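Local coordinates for protein RNA polymerase II subunit B1 CTD phosphatase RTR1 (Saccharomyces cerevisiae, PDB 5C2Y) that dephosphorylates the C-terminal domain repeats of the largest RNA polymerase II subunit, regulating the polymerase as the phosphorylation pattern changes during transcription, at residues Ala16-Gln21 against His144-Pro149. Sequence-based numbering, arbitrary orientation.
Sequences ALIPFQ and HLFEDP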
ATOM      1  N   ALA A  16      14.203   6.818   3.428  1.00 41.45           N
ATOM      2  CA  ALA A  16      13.315   7.981   3.307  1.00 39.37           C
ATOM      3  C   ALA A  16      13.285   8.903   4.515  1.00 39.44           C
ATOM      4  O   ALA A  16      13.079  10.109   4.380  1.00 44.58           O
ATOM      5  CB  ALA A  16      11.889   7.517   3.010  1.00 37.00           C
ATOM      6  N   LEU A  17      13.449   8.337   5.700  1.00 38.03           N
ATOM      7  CA  LEU A  17      13.123   9.066   6.909  1.00 38.75           C
ATOM      8  C   LEU A  17      14.329   9.715   7.569  1.00 44.24           C
ATOM      9  O   LEU A  17      14.176  10.704   8.287  1.00 44.42           O
ATOM     10  CB  LEU A  17      12.438   8.139   7.906  1.00 40.79           C
ATOM     11  CG  LEU A  17      11.124   7.540   7.431  1.00 38.49           C
ATOM     12  CD1 LEU A  17      10.499   6.715   8.549  1.00 36.12           C
ATOM     13  CD2 LEU A  17      10.203   8.663   6.966  1.00 36.39           C
ATOM     14  N   ILE A  18      15.513   9.154   7.336  1.00 42.22           N
ATOM     15  CA  ILE A  18      16.743   9.644   7.962  1.00 44.68           C
ATOM     16  C   ILE A  18      16.920  11.179   7.945  1.00 43.37           C
ATOM     17  O   ILE A  18      17.182  11.783   8.991  1.00 45.59           O
ATOM     18  CB  ILE A  18      17.988   9.005   7.305  1.00 46.07           C
ATOM     19  CG1 ILE A  18      18.160   7.559   7.756  1.00 42.47           C
ATOM     20  CG2 ILE A  18      19.243   9.796   7.645  1.00 40.53           C
ATOM     21  CD1 ILE A  18      19.354   6.880   7.104  1.00 43.47           C
ATOM     22  N   PRO A  19      16.755  11.826   6.778  1.00 41.27           N
ATOM     23  CA  PRO A  19      17.146  13.241   6.783  1.00 34.87           C
ATOM     24  C   PRO A  19      16.187  14.205   7.485  1.00 39.62           C
ATOM     25  O   PRO A  19      16.366  15.410   7.335  1.00 45.10           O
ATOM     26  CB  PRO A  19      17.208  13.581   5.291  1.00 30.91           C
ATOM     27  CG  PRO A  19      17.247  12.248   4.580  1.00 35.03           C
ATOM     28  CD  PRO A  19      16.410  11.367   5.420  1.00 38.24           C
ATOM     29  N   PHE A  20      15.187  13.721   8.211  1.00 37.71           N
ATOM     30  CA  PHE A  20      14.228  14.643   8.814  1.00 39.70           C
ATOM     31  C   PHE A  20      13.916  14.303  10.271  1.00 43.31           C
ATOM     32  O   PHE A  20      12.833  14.628  10.777  1.00 43.60           O
ATOM     33  CB  PHE A  20      12.923  14.675   8.016  1.00 41.29           C
ATOM     34  CG  PHE A  20      13.113  14.746   6.522  1.00 42.30           C
ATOM     35  CD1 PHE A  20      13.226  15.969   5.876  1.00 40.79           C
ATOM     36  CD2 PHE A  20      13.149  13.585   5.758  1.00 40.78           C
ATOM     37  CE1 PHE A  20      13.376  16.029   4.505  1.00 38.81           C
ATOM     38  CE2 PHE A  20      13.301  13.646   4.386  1.00 35.70           C
ATOM     39  CZ  PHE A  20      13.410  14.868   3.760  1.00 32.43           C
ATOM     40  N   GLN A  21      14.871  13.664  10.942  1.00 42.09           N
ATOM     41  CA  GLN A  21      14.757  13.380  12.370  1.00 47.28           C
ATOM     42  C   GLN A  21      15.194  14.584  13.209  1.00 54.47           C
ATOM     43  O   GLN A  21      15.531  14.452  14.391  1.00 61.08           O
ATOM     44  CB  GLN A  21      15.589  12.159  12.730  1.00 43.17           C
ATOM     45  CG  GLN A  21      15.341  10.982  11.815  1.00 49.74           C
ATOM     46  CD  GLN A  21      13.963  10.386  12.002  1.00 50.08           C
ATOM     47  OE1 GLN A  21      13.557  10.078  13.125  1.00 53.76           O
ATOM     48  NE2 GLN A  21      13.229  10.229  10.902  1.00 44.76           N
ATOM     49  N   HIS A 144       7.002  10.458  11.373  1.00 40.55           N
ATOM     50  CA  HIS A 144       8.191  10.038  10.642  1.00 39.77           C
ATOM     51  C   HIS A 144       9.378   9.839  11.577  1.00 43.36           C
ATOM     52  O   HIS A 144      10.449   9.391  11.152  1.00 42.92           O
ATOM     53  CB  HIS A 144       8.543  11.074   9.585  1.00 35.35           C
ATOM     54  CG  HIS A 144       8.904  12.402  10.162  1.00 39.57           C
ATOM     55  ND1 HIS A 144       7.962  13.365  10.460  1.00 39.05           N
ATOM     56  CD2 HIS A 144      10.099  12.918  10.531  1.00 36.66           C
ATOM     57  CE1 HIS A 144       8.568  14.423  10.968  1.00 36.69           C
ATOM     58  NE2 HIS A 144       9.863  14.176  11.020  1.00 36.94           N
ATOM     59  N   LEU A 145       9.175  10.173  12.850  1.00 45.30           N
ATOM     60  CA  LEU A 145      10.241  10.131  13.847  1.00 47.18           C
ATOM     61  C   LEU A 145      10.478   8.725  14.392  1.00 55.93           C
ATOM     62  O   LEU A 145       9.541   8.049  14.847  1.00 55.77           O
ATOM     63  CB  LEU A 145       9.920  11.093  14.991  1.00 48.49           C
ATOM     64  CG  LEU A 145       9.894  12.571  14.589  1.00 45.63           C
ATOM     65  CD1 LEU A 145       9.290  13.436  15.683  1.00 39.62           C
ATOM     66  CD2 LEU A 145      11.294  13.056  14.208  1.00 42.84           C
ATOM     67  N   PHE A 146      11.745   8.309  14.340  1.00 57.10           N
ATOM     68  CA  PHE A 146      12.188   6.993  14.803  1.00 57.97           C
ATOM     69  C   PHE A 146      11.842   6.762  16.259  1.00 62.65           C
ATOM     70  O   PHE A 146      11.139   5.819  16.585  1.00 71.03           O
ATOM     71  CB  PHE A 146      13.692   6.827  14.604  1.00 57.96           C
ATOM     72  CG  PHE A 146      14.102   6.758  13.173  1.00 55.23           C
ATOM     73  CD1 PHE A 146      13.150   6.653  12.177  1.00 48.56           C
ATOM     74  CD2 PHE A 146      15.441   6.792  12.822  1.00 58.12           C
ATOM     75  CE1 PHE A 146      13.522   6.588  10.857  1.00 51.10           C
ATOM     76  CE2 PHE A 146      15.828   6.723  11.495  1.00 57.64           C
ATOM     77  CZ  PHE A 146      14.865   6.619  10.509  1.00 52.48           C
ATOM     78  N   GLU A 147      12.341   7.622  17.131  1.00 61.90           N
ATOM     79  CA  GLU A 147      12.002   7.577  18.537  1.00 68.05           C
ATOM     80  C   GLU A 147      10.874   8.579  18.730  1.00 66.89           C
ATOM     81  O   GLU A 147      11.078   9.702  19.178  1.00 64.17           O
ATOM     82  CB  GLU A 147      13.237   7.863  19.397  1.00 68.24           C
ATOM     83  CG  GLU A 147      14.246   6.735  19.307  1.00 73.05           C
ATOM     84  CD  GLU A 147      14.918   6.630  17.951  1.00 80.41           C
ATOM     85  OE1 GLU A 147      15.182   7.676  17.314  1.00 77.39           O
ATOM     86  OE2 GLU A 147      15.173   5.488  17.522  1.00 84.28           O
ATOM     87  N   ASP A 148       9.668   8.154  18.360  1.00 65.94           N
ATOM     88  CA  ASP A 148       8.496   9.012  18.336  1.00 66.63           C
ATOM     89  C   ASP A 148       7.927   9.121  19.754  1.00 67.85           C
ATOM     90  O   ASP A 148       7.517   8.114  20.344  1.00 63.04           O
ATOM     91  CB  ASP A 148       7.462   8.436  17.349  1.00 66.44           C
ATOM     92  CG  ASP A 148       6.320   9.390  17.041  1.00 64.16           C
ATOM     93  OD1 ASP A 148       6.263  10.508  17.620  1.00 60.58           O
ATOM     94  OD2 ASP A 148       5.494   9.005  16.178  1.00 57.97           O
ATOM     95  N   PRO A 149       7.935  10.338  20.324  1.00 68.03           N
ATOM     96  CA  PRO A 149       7.300  10.579  21.625  1.00 68.02           C
ATOM     97  C   PRO A 149       5.802  10.229  21.628  1.00 69.43           C
ATOM     98  O   PRO A 149       5.195  10.118  22.693  1.00 73.84           O
ATOM     99  CB  PRO A 149       7.515  12.084  21.848  1.00 62.96           C
ATOM    100  CG  PRO A 149       7.915  12.639  20.479  1.00 60.72           C
ATOM    101  CD  PRO A 149       8.637  11.531  19.817  1.00 61.68           C
TER
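Gln21 illustrates how a single side-chain amide can read the backbone of a loop far away in sequence much as a neighbouring peptide group would. Its carbonyl OE1 takes the backbone N-H of Phe146 at 2.8 Å, nearly straight (174°) and along a lone pair in the carbonyl plane. At the other end of the same amide, NE2 gives one hydrogen to His144 O at 2.9 Å. The second goes back to Leu17 O, 2.8 Å away, and both acceptors lie close to the amide plane although NE2 stands above the plane of each carbonyl. Three bonds thus fix the rotation of the amide, which a bend at chi2 (-69°) folds back over its own segment. Leu17 O also receives Phe20 N, so the end of helix 9-17 and the 3-10 turn that follows it are tied to the same group. What results is a helix-to-loop junction in a chain of helices and loops without strands, away from the zinc site, with 144-149 running irregularly between helices 119-129 and 151-157. His144 NE2 also makes a weak, strongly bent hydrogen bond to Phe20 O at 3.0 Å; its stronger partner is His23 O.

Stacking and apolar contacts fill the remainder. The Phe146 ring lies against the Gln21 amide, planes 23° apart, with CD over the ring centre, 3.7 Å above its plane. Leu17 CB touches Phe146 CE1 obliquely at 3.5 Å, while CD1 sits in plane at the ring edge and CD2 reaches His144 CB. An alanine in place of Gln21 has no amide to make the three bonds or the stack on Phe146, and would probably leave the loop less firmly held to the helix end. Phe20 turns its ring away from the loop, onto Val33 and Ile34 of helix 28-42.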